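PDB 1Z2Z: probable tRNA pseudouridine synthase D from Methanosarcina mazei, which probably isomerises the uridine at position 13 of transfer RNAs to pseudouridine, as a member of the TruD family of pseudouridine synthases. Local coordinates for residues L153-T156 / T157-L161; Q263-Y266 / R267-V270; Q274-I277 / Y278-L282. All blocks are in the same frame, centred on the assembly; numbering follows the deposited sequence.

Contact 1: residues L153-T156 / T157-L161; sequences LKKT and TDEIL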
ATOM      1  N   LEU A 153      -3.839  -1.410 -24.720  1.00 60.03           N
ATOM      2  CA  LEU A 153      -2.880  -0.776 -23.820  1.00 60.74           C
ATOM      3  C   LEU A 153      -2.785   0.725 -24.062  1.00 61.33           C
ATOM      4  O   LEU A 153      -2.759   1.516 -23.116  1.00 60.93           O
ATOM      5  CB  LEU A 153      -1.490  -1.400 -24.005  1.00 59.87           C
ATOM      6  CG  LEU A 153      -1.236  -2.796 -23.419  1.00 60.70           C
ATOM      7  CD1 LEU A 153       0.041  -3.373 -24.009  1.00 59.64           C
ATOM      8  CD2 LEU A 153      -1.137  -2.713 -21.898  1.00 59.87           C
ATOM      9  N   LYS A 154      -2.738   1.111 -25.334  1.00 61.46           N
ATOM     10  CA  LYS A 154      -2.627   2.515 -25.703  1.00 61.73           C
ATOM     11  C   LYS A 154      -3.811   3.325 -25.204  1.00 60.64           C
ATOM     12  O   LYS A 154      -3.656   4.477 -24.799  1.00 59.81           O
ATOM     13  CB  LYS A 154      -2.500   2.659 -27.225  1.00 63.04           C
ATOM     14  CG  LYS A 154      -2.179   4.084 -27.693  1.00 65.37           C
ATOM     15  CD  LYS A 154      -3.437   4.940 -27.871  1.00 66.47           C
ATOM     16  CE  LYS A 154      -3.125   6.440 -27.832  1.00 66.06           C
ATOM     17  NZ  LYS A 154      -2.752   6.900 -26.451  1.00 64.89           N
ATOM     18  N   LYS A 155      -4.992   2.721 -25.233  1.00 60.03           N
ATOM     19  CA  LYS A 155      -6.190   3.410 -24.782  1.00 60.40           C
ATOM     20  C   LYS A 155      -6.153   3.561 -23.261  1.00 59.23           C
ATOM     21  O   LYS A 155      -6.376   4.654 -22.736  1.00 59.55           O
ATOM     22  CB  LYS A 155      -7.451   2.642 -25.213  1.00 61.66           C
ATOM     23  CG  LYS A 155      -8.598   3.532 -25.710  1.00 62.54           C
ATOM     24  CD  LYS A 155      -9.913   2.757 -25.826  1.00 64.16           C
ATOM     25  CE  LYS A 155     -11.026   3.588 -26.477  1.00 64.23           C
ATOM     26  NZ  LYS A 155     -11.310   4.884 -25.789  1.00 64.24           N
ATOM     27  N   THR A 156      -5.852   2.473 -22.557  1.00 57.63           N
ATOM     28  CA  THR A 156      -5.793   2.512 -21.100  1.00 56.86           C
ATOM     29  C   THR A 156      -4.745   3.525 -20.656  1.00 55.54           C
ATOM     30  O   THR A 156      -4.919   4.206 -19.647  1.00 55.85           O
ATOM     31  CB  THR A 156      -5.425   1.132 -20.500  1.00 57.98           C
ATOM     32  OG1 THR A 156      -6.212   0.103 -21.119  1.00 57.80           O
ATOM     33  CG2 THR A 156      -5.689   1.126 -18.996  1.00 55.47           C
ATOM     34  N   THR A 157      -3.661   3.606 -21.421  1.00 54.95           N
ATOM     35  CA  THR A 157      -2.555   4.532 -21.161  1.00 54.26           C
ATOM     36  C   THR A 157      -3.039   5.969 -21.372  1.00 54.68           C
ATOM     37  O   THR A 157      -2.971   6.794 -20.462  1.00 54.23           O
ATOM     38  CB  THR A 157      -1.373   4.266 -22.132  1.00 53.45           C
ATOM     39  OG1 THR A 157      -0.896   2.928 -21.957  1.00 51.11           O
ATOM     40  CG2 THR A 157      -0.242   5.246 -21.885  1.00 52.79           C
ATOM     41  N   ASP A 158      -3.525   6.255 -22.582  1.00 55.11           N
ATOM     42  CA  ASP A 158      -4.033   7.578 -22.934  1.00 55.42           C
ATOM     43  C   ASP A 158      -4.902   8.185 -21.841  1.00 55.62           C
ATOM     44  O   ASP A 158      -4.645   9.300 -21.383  1.00 55.84           O
ATOM     45  CB  ASP A 158      -4.849   7.537 -24.230  1.00 56.44           C
ATOM     46  CG  ASP A 158      -5.965   8.589 -24.250  1.00 58.93           C
ATOM     47  OD1 ASP A 158      -7.045   8.343 -23.661  1.00 58.30           O
ATOM     48  OD2 ASP A 158      -5.763   9.674 -24.841  1.00 60.52           O
ATOM     49  N   GLU A 159      -5.946   7.469 -21.435  1.00 54.75           N
ATOM     50  CA  GLU A 159      -6.821   7.997 -20.401  1.00 54.05           C
ATOM     51  C   GLU A 159      -6.006   8.299 -19.171  1.00 54.29           C
ATOM     52  O   GLU A 159      -6.217   9.316 -18.510  1.00 54.98           O
ATOM     53  CB  GLU A 159      -7.943   7.013 -20.066  1.00 52.90           C
ATOM     54  CG  GLU A 159      -9.095   7.075 -21.052  1.00 52.19           C
ATOM     55  CD  GLU A 159     -10.210   6.103 -20.734  1.00 52.79           C
ATOM     56  OE1 GLU A 159     -10.772   6.164 -19.621  1.00 53.09           O
ATOM     57  OE2 GLU A 159     -10.530   5.268 -21.607  1.00 54.58           O
ATOM     58  N   ILE A 160      -5.051   7.424 -18.877  1.00 53.80           N
ATOM     59  CA  ILE A 160      -4.202   7.608 -17.709  1.00 52.88           C
ATOM     60  C   ILE A 160      -3.359   8.864 -17.846  1.00 53.04           C
ATOM     61  O   ILE A 160      -3.377   9.740 -16.980  1.00 52.31           O
ATOM     62  CB  ILE A 160      -3.286   6.398 -17.505  1.00 50.99           C
ATOM     63  CG1 ILE A 160      -4.114   5.207 -17.026  1.00 50.66           C
ATOM     64  CG2 ILE A 160      -2.213   6.727 -16.493  1.00 52.32           C
ATOM     65  CD1 ILE A 160      -3.309   3.958 -16.799  1.00 49.03           C
ATOM     66  N   LEU A 161      -2.630   8.949 -18.948  1.00 54.03           N
ATOM     67  CA  LEU A 161      -1.782  10.097 -19.197  1.00 55.06           C
ATOM     68  C   LEU A 161      -2.594  11.381 -19.090  1.00 55.00           C
ATOM     69  O   LEU A 161      -2.109  12.387 -18.575  1.00 55.10           O
ATOM     70  CB  LEU A 161      -1.147   9.975 -20.585  1.00 55.55           C
ATOM     71  CG  LEU A 161       0.388  10.009 -20.669  1.00 56.71           C
ATOM     72  CD1 LEU A 161       1.023   9.102 -19.611  1.00 56.29           C
ATOM     73  CD2 LEU A 161       0.811   9.582 -22.063  1.00 55.43           C
TER

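Contact 2: residues Q263-Y266 / R267-V270; sequences QNLY and RMFV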
ATOM      1  N   GLN A 263       1.955   0.755  19.851  1.00 75.71           N
ATOM      2  CA  GLN A 263       1.343   1.830  19.059  1.00 77.27           C
ATOM      3  C   GLN A 263       1.162   1.487  17.576  1.00 78.10           C
ATOM      4  O   GLN A 263       0.748   2.340  16.788  1.00 76.88           O
ATOM      5  CB  GLN A 263       2.183   3.099  19.175  1.00 77.12           C
ATOM      6  CG  GLN A 263       3.697   2.890  19.034  1.00 78.35           C
ATOM      7  CD  GLN A 263       4.154   2.447  17.643  1.00 78.07           C
ATOM      8  OE1 GLN A 263       3.977   1.292  17.246  1.00 77.75           O
ATOM      9  NE2 GLN A 263       4.752   3.372  16.900  1.00 77.86           N
ATOM     10  N   ASN A 264       1.479   0.244  17.210  1.00 80.00           N
ATOM     11  CA  ASN A 264       1.365  -0.225  15.828  1.00 81.17           C
ATOM     12  C   ASN A 264      -0.107  -0.261  15.448  1.00 81.82           C
ATOM     13  O   ASN A 264      -0.703   0.778  15.160  1.00 83.21           O
ATOM     14  CB  ASN A 264       1.979  -1.629  15.682  1.00 81.94           C
ATOM     15  CG  ASN A 264       2.368  -1.965  14.236  1.00 82.86           C
ATOM     16  OD1 ASN A 264       2.695  -3.117  13.920  1.00 82.52           O
ATOM     17  ND2 ASN A 264       2.347  -0.960  13.363  1.00 82.52           N
ATOM     18  N   LEU A 265      -0.699  -1.453  15.450  1.00 81.79           N
ATOM     19  CA  LEU A 265      -2.112  -1.581  15.111  1.00 80.83           C
ATOM     20  C   LEU A 265      -2.902  -0.619  15.981  1.00 80.01           C
ATOM     21  O   LEU A 265      -3.982  -0.168  15.600  1.00 81.50           O
ATOM     22  CB  LEU A 265      -2.613  -3.013  15.344  1.00 80.77           C
ATOM     23  CG  LEU A 265      -2.264  -4.074  14.299  1.00 80.36           C
ATOM     24  CD1 LEU A 265      -2.798  -3.651  12.935  1.00 79.61           C
ATOM     25  CD2 LEU A 265      -0.762  -4.269  14.255  1.00 80.96           C
ATOM     26  N   TYR A 266      -2.346  -0.315  17.149  1.00 78.18           N
ATOM     27  CA  TYR A 266      -2.965   0.597  18.107  1.00 76.64           C
ATOM     28  C   TYR A 266      -3.786   1.666  17.393  1.00 74.00           C
ATOM     29  O   TYR A 266      -4.895   1.993  17.809  1.00 74.07           O
ATOM     30  CB  TYR A 266      -1.876   1.259  18.960  1.00 78.85           C
ATOM     31  CG  TYR A 266      -2.397   1.978  20.181  1.00 79.97           C
ATOM     32  CD1 TYR A 266      -3.209   1.315  21.106  1.00 79.84           C
ATOM     33  CD2 TYR A 266      -2.099   3.326  20.402  1.00 80.82           C
ATOM     34  CE1 TYR A 266      -3.719   1.978  22.217  1.00 80.87           C
ATOM     35  CE2 TYR A 266      -2.603   4.000  21.511  1.00 81.44           C
ATOM     36  CZ  TYR A 266      -3.413   3.322  22.412  1.00 81.43           C
ATOM     37  OH  TYR A 266      -3.931   3.994  23.495  1.00 82.30           O
ATOM     38  N   ARG A 267      -3.244   2.197  16.304  1.00 70.49           N
ATOM     39  CA  ARG A 267      -3.944   3.218  15.557  1.00 68.22           C
ATOM     40  C   ARG A 267      -4.169   2.831  14.090  1.00 67.66           C
ATOM     41  O   ARG A 267      -4.750   3.602  13.324  1.00 66.92           O
ATOM     42  CB  ARG A 267      -3.176   4.543  15.654  1.00 67.45           C
ATOM     43  CG  ARG A 267      -2.799   4.933  17.081  1.00 64.41           C
ATOM     44  CD  ARG A 267      -2.256   6.358  17.167  1.00 61.90           C
ATOM     45  NE  ARG A 267      -3.324   7.351  17.187  1.00 59.79           N
ATOM     46  CZ  ARG A 267      -3.507   8.279  16.255  1.00 58.44           C
ATOM     47  NH1 ARG A 267      -2.690   8.352  15.213  1.00 56.95           N
ATOM     48  NH2 ARG A 267      -4.519   9.130  16.365  1.00 58.32           N
HETATM   49  N   MSE A 268      -3.716   1.642  13.691  1.00 67.69           N
HETATM   50  CA  MSE A 268      -3.900   1.194  12.306  1.00 66.56           C
HETATM   51  C   MSE A 268      -5.372   0.947  12.003  1.00 62.66           C
HETATM   52  O   MSE A 268      -5.855   1.246  10.910  1.00 62.18           O
HETATM   53  CB  MSE A 268      -3.113  -0.089  12.025  1.00 71.23           C
HETATM   54  CG  MSE A 268      -1.601   0.085  11.935  1.00 78.06           C
HETATM   55 SE   MSE A 268      -0.743  -1.469  11.083  1.00 88.18          SE
HETATM   56  CE  MSE A 268       0.068  -0.588   9.535  1.00 83.68           C
ATOM     57  N   PHE A 269      -6.092   0.401  12.970  1.00 57.96           N
ATOM     58  CA  PHE A 269      -7.500   0.141  12.765  1.00 53.91           C
ATOM     59  C   PHE A 269      -8.224   1.409  12.322  1.00 51.85           C
ATOM     60  O   PHE A 269      -8.762   1.459  11.216  1.00 50.51           O
ATOM     61  CB  PHE A 269      -8.118  -0.402  14.044  1.00 52.20           C
ATOM     62  CG  PHE A 269      -7.370  -1.563  14.612  1.00 52.55           C
ATOM     63  CD1 PHE A 269      -6.874  -1.517  15.906  1.00 52.26           C
ATOM     64  CD2 PHE A 269      -7.171  -2.714  13.861  1.00 53.10           C
ATOM     65  CE1 PHE A 269      -6.171  -2.591  16.437  1.00 52.05           C
ATOM     66  CE2 PHE A 269      -6.468  -3.794  14.387  1.00 52.28           C
ATOM     67  CZ  PHE A 269      -5.978  -3.735  15.679  1.00 51.74           C
ATOM     68  N   VAL A 270      -8.226   2.438  13.171  1.00 49.69           N
ATOM     69  CA  VAL A 270      -8.913   3.688  12.840  1.00 47.38           C
ATOM     70  C   VAL A 270      -8.424   4.251  11.500  1.00 46.75           C
ATOM     71  O   VAL A 270      -9.227   4.724  10.692  1.00 45.39           O
ATOM     72  CB  VAL A 270      -8.748   4.773  13.971  1.00 47.46           C
ATOM     73  CG1 VAL A 270      -9.343   6.101  13.517  1.00 46.32           C
ATOM     74  CG2 VAL A 270      -9.459   4.322  15.258  1.00 45.02           C
TER

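Contact 3: residues Q274-I277 / Y278-L282; sequences QSYI and YNIIL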
ATOM      1  N   GLN A 274     -10.467   4.860   7.913  1.00 43.15           N
ATOM      2  CA  GLN A 274     -10.322   6.157   7.274  1.00 43.54           C
ATOM      3  C   GLN A 274      -9.966   5.951   5.823  1.00 43.30           C
ATOM      4  O   GLN A 274     -10.509   6.605   4.927  1.00 43.30           O
ATOM      5  CB  GLN A 274      -9.221   6.969   7.944  1.00 45.22           C
ATOM      6  CG  GLN A 274      -9.690   7.675   9.184  1.00 48.13           C
ATOM      7  CD  GLN A 274      -8.610   8.508   9.811  1.00 49.50           C
ATOM      8  OE1 GLN A 274      -8.866   9.237  10.763  1.00 53.17           O
ATOM      9  NE2 GLN A 274      -7.390   8.406   9.289  1.00 49.51           N
ATOM     10  N   SER A 275      -9.030   5.038   5.594  1.00 42.47           N
ATOM     11  CA  SER A 275      -8.610   4.736   4.239  1.00 40.18           C
ATOM     12  C   SER A 275      -9.828   4.210   3.485  1.00 37.86           C
ATOM     13  O   SER A 275     -10.007   4.490   2.305  1.00 38.11           O
ATOM     14  CB  SER A 275      -7.476   3.712   4.280  1.00 40.20           C
ATOM     15  OG  SER A 275      -6.369   4.268   4.967  1.00 41.36           O
ATOM     16  N   TYR A 276     -10.676   3.470   4.187  1.00 34.44           N
ATOM     17  CA  TYR A 276     -11.880   2.929   3.590  1.00 33.65           C
ATOM     18  C   TYR A 276     -12.742   4.068   3.050  1.00 33.97           C
ATOM     19  O   TYR A 276     -13.051   4.135   1.853  1.00 32.99           O
ATOM     20  CB  TYR A 276     -12.657   2.162   4.641  1.00 32.70           C
ATOM     21  CG  TYR A 276     -14.032   1.753   4.208  1.00 34.07           C
ATOM     22  CD1 TYR A 276     -14.220   0.772   3.237  1.00 33.32           C
ATOM     23  CD2 TYR A 276     -15.159   2.324   4.795  1.00 35.56           C
ATOM     24  CE1 TYR A 276     -15.502   0.367   2.873  1.00 31.99           C
ATOM     25  CE2 TYR A 276     -16.439   1.926   4.435  1.00 32.94           C
ATOM     26  CZ  TYR A 276     -16.604   0.951   3.479  1.00 31.36           C
ATOM     27  OH  TYR A 276     -17.881   0.565   3.143  1.00 31.88           O
ATOM     28  N   ILE A 277     -13.124   4.966   3.956  1.00 33.11           N
ATOM     29  CA  ILE A 277     -13.953   6.107   3.605  1.00 30.98           C
ATOM     30  C   ILE A 277     -13.293   6.908   2.490  1.00 29.85           C
ATOM     31  O   ILE A 277     -13.951   7.364   1.547  1.00 29.87           O
ATOM     32  CB  ILE A 277     -14.189   6.989   4.841  1.00 29.50           C
ATOM     33  CG1 ILE A 277     -15.026   6.197   5.860  1.00 30.43           C
ATOM     34  CG2 ILE A 277     -14.858   8.295   4.426  1.00 27.79           C
ATOM     35  CD1 ILE A 277     -15.044   6.743   7.293  1.00 28.16           C
ATOM     36  N   TYR A 278     -11.982   7.048   2.585  1.00 26.83           N
ATOM     37  CA  TYR A 278     -11.259   7.780   1.574  1.00 28.09           C
ATOM     38  C   TYR A 278     -11.432   7.148   0.174  1.00 30.39           C
ATOM     39  O   TYR A 278     -11.571   7.859  -0.824  1.00 31.81           O
ATOM     40  CB  TYR A 278      -9.787   7.875   1.976  1.00 24.46           C
ATOM     41  CG  TYR A 278      -8.893   8.265   0.847  1.00 23.86           C
ATOM     42  CD1 TYR A 278      -8.483   7.332  -0.088  1.00 25.02           C
ATOM     43  CD2 TYR A 278      -8.454   9.567   0.705  1.00 27.01           C
ATOM     44  CE1 TYR A 278      -7.657   7.684  -1.137  1.00 27.20           C
ATOM     45  CE2 TYR A 278      -7.624   9.932  -0.337  1.00 28.42           C
ATOM     46  CZ  TYR A 278      -7.227   8.983  -1.253  1.00 28.02           C
ATOM     47  OH  TYR A 278      -6.373   9.338  -2.273  1.00 31.36           O
ATOM     48  N   ASN A 279     -11.435   5.821   0.098  1.00 32.10           N
ATOM     49  CA  ASN A 279     -11.604   5.132  -1.186  1.00 33.19           C
ATOM     50  C   ASN A 279     -12.958   5.453  -1.782  1.00 33.25           C
ATOM     51  O   ASN A 279     -13.065   5.874  -2.930  1.00 32.74           O
ATOM     52  CB  ASN A 279     -11.494   3.615  -1.001  1.00 33.33           C
ATOM     53  CG  ASN A 279     -10.063   3.138  -0.924  1.00 31.80           C
ATOM     54  OD1 ASN A 279      -9.746   2.223  -0.163  1.00 34.01           O
ATOM     55  ND2 ASN A 279      -9.193   3.741  -1.722  1.00 30.21           N
ATOM     56  N   ILE A 280     -13.998   5.226  -0.996  1.00 34.24           N
ATOM     57  CA  ILE A 280     -15.354   5.500  -1.445  1.00 35.30           C
ATOM     58  C   ILE A 280     -15.389   6.894  -2.052  1.00 36.74           C
ATOM     59  O   ILE A 280     -15.760   7.062  -3.216  1.00 37.42           O
ATOM     60  CB  ILE A 280     -16.321   5.445  -0.268  1.00 34.83           C
ATOM     61  CG1 ILE A 280     -16.124   4.122   0.474  1.00 34.32           C
ATOM     62  CG2 ILE A 280     -17.734   5.563  -0.753  1.00 35.21           C
ATOM     63  CD1 ILE A 280     -17.017   3.961   1.652  1.00 34.98           C
ATOM     64  N   ILE A 281     -14.980   7.884  -1.254  1.00 36.30           N
ATOM     65  CA  ILE A 281     -14.963   9.280  -1.681  1.00 34.40           C
ATOM     66  C   ILE A 281     -14.277   9.488  -3.022  1.00 34.93           C
ATOM     67  O   ILE A 281     -14.810  10.169  -3.900  1.00 35.79           O
ATOM     68  CB  ILE A 281     -14.269  10.172  -0.634  1.00 33.73           C
ATOM     69  CG1 ILE A 281     -15.162  10.303   0.606  1.00 32.09           C
ATOM     70  CG2 ILE A 281     -13.952  11.549  -1.234  1.00 32.86           C
ATOM     71  CD1 ILE A 281     -14.483  10.929   1.804  1.00 27.78           C
ATOM     72  N   LEU A 282     -13.098   8.904  -3.177  1.00 34.48           N
ATOM     73  CA  LEU A 282     -12.340   9.040  -4.409  1.00 35.45           C
ATOM     74  C   LEU A 282     -13.116   8.525  -5.618  1.00 38.41           C
ATOM     75  O   LEU A 282     -12.953   9.028  -6.737  1.00 38.80           O
ATOM     76  CB  LEU A 282     -11.028   8.280  -4.293  1.00 33.39           C
ATOM     77  CG  LEU A 282      -9.862   8.974  -4.992  1.00 35.67           C
ATOM     78  CD1 LEU A 282      -8.600   8.155  -4.756  1.00 38.41           C
ATOM     79  CD2 LEU A 282     -10.139   9.141  -6.485  1.00 35.68           C
TER

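Contact 1: residues L153-T156 / T157-L161
Lys-155 O accepts Glu-159 N at 3.1 Å, one of a run of i to i+4 bonds that also joins Asp-158 N to Lys-154 O and, weakly, Ile-160 N to Thr-156 O. Leu-153 O is doubly held. Besides Thr-157 N at 2.8 Å it accepts the hydroxyl of Thr-157, whose OG1 lies 2.6 Å from Leu-153 O and well above the carbonyl plane, 44° out of it. With OG1 beside the threonine's own backbone N (chi1 -60°), the hydroxyl is turned back toward the carbonyl one turn earlier. This is a familiar way for a threonine inside a helix to satisfy its polar end, and here it occurs within helix 146-163. Tyr-429 OH of helix 423-430 is a second partner of the same Thr-157 oxygen, and the Tyr-429 side chain also rests on Leu-153 and Ile-160. On the solvent side, the chain of Lys-154 bends at chi2 and chi4 and brings NZ across the flank of Asp-158, yet Lys-154 NZ stays 4.4 Å from Asp-158 OD2, too far for direct ion pairing. Lys-155 NZ stands 4.3 Å from Glu-159 OE2, a similar separation, and any attraction is probably loose. The other carboxylate oxygen, Glu-159 OE1, is hydrogen-bonded to the backbone N of Asp-18.

Contact 2: residues Q263-Y266 / R267-V270
Asn-264 O draws two backbone amides: Arg-267 N at 3.1 Å and Met-268 N more weakly at 3.5 Å. The position of Arg-267 N is less certain in the model, so the first of these bonds deserves some caution. Leu-265 O has a similar pair of partners, both weak, in Met-268 N and Phe-269 N. This mixture of i to i+3 and i to i+4 bonding is that of a loosely wound opening turn, and the stretch forms the start of helix 263-287. Leu-265 is the apolar centre of the turn. Its CD1 branch crosses the side chain of selenomethionine Met-268 and meets the selenium, with Leu-265 CD1 3.5 Å from Met-268 SE. Its CB serves the other neighbour and lies 3.5 Å from CZ of Phe-269. With CG of Phe-269 anti to that residue's carbonyl carbon (chi1 -52°), the ring is swung back along the helix and its far end arrives beside Leu-265. An alanine in place of Phe-269 would probably leave the CB flank of Leu-265 without the ring that covers it. Tyr-266 CD2 touches Arg-267 CG at 3.8 Å, the ring and guanidinium planes being 55° apart. Beyond this contact Arg-267 NE donates to the backbone oxygen of Glu-378, which ties the exposed helix start to a loop. The buried Phe-269 packs edge-to-face with Tyr-201 and thereby sets the early part of helix 263-287 against helix 194-202.

Contact 3: residues Q274-I277 / Y278-L282
Ile-280 CD1 sits over one face of the Tyr-276 ring, 3.8 Å from its centroid and 26° off the ring normal, a CH-pi contact displaced toward the rim. The methyl lies nearest CE2 and CZ, and Tyr-276 CE2 is 3.5 Å from Ile-280 CD1. The tyrosine reaches this place because its CG stands anti to its own backbone N (chi1 170°), which lays the ring alongside the next turn. One step further round, Ile-277 presents its CG2 branch to the tip of Ile-281, with Ile-277 CG2 3.7 Å from Ile-281 CD1 where the two side chains meet at a slant. Both pairs are spaced i to i+4, the stacking of successive turns on one side of an alpha-helix, here in the middle of helix 263-287. The backbone that spaces them is regular: Ile-281 N reaches Ile-277 O at 3.0 Å and Ile-280 N reaches Tyr-276 O at 3.2 Å. Tyr-278 N bonds to Gln-274 O at 2.8 Å, and Asn-279 N to Ser-275 O. The same Ser-275 O comes up to the edge of the Tyr-278 ring, close to its plane. Behind the isoleucines lies helix 352-363, whose Leu-361 touches Ile-277 while Val-360 touches both Ile-280 and Ile-281. Tyr-278 carries its ring away from this apolar flank, and its OH is hydrogen-bonded to two backbone oxygens, those of Glu-387 and Asn-168, which lie close in sequence to the paired strands 389-391 and 165-167; its ring also meets Phe-170 edge-to-face. Ser-275 OG is bonded back to His-271 O within the helix.

Overall arrangement
Along the chain the three contacts come in numerical order. Contact 1 belongs to helix 146-163, the next helix after strand 130-142 of the large mixed sheet; contacts 2 and 3 both lie on helix 263-287, contact 2 at its opening turn and contact 3 midway along it, with centres about 17 Å apart. Contacts 1 and 2 fall on opposite sides of the chain's centre, about 37 Å between centres, whereas contact 3 is nearer to contact 1, about 25 Å between centres and about 12 Å between nearest atoms. Contact 2 is a surface contact and contact 3 a buried one, so helix 263-287 passes from an exposed start to a covered middle. All three lie away from the predicted nucleophile, Asp-86.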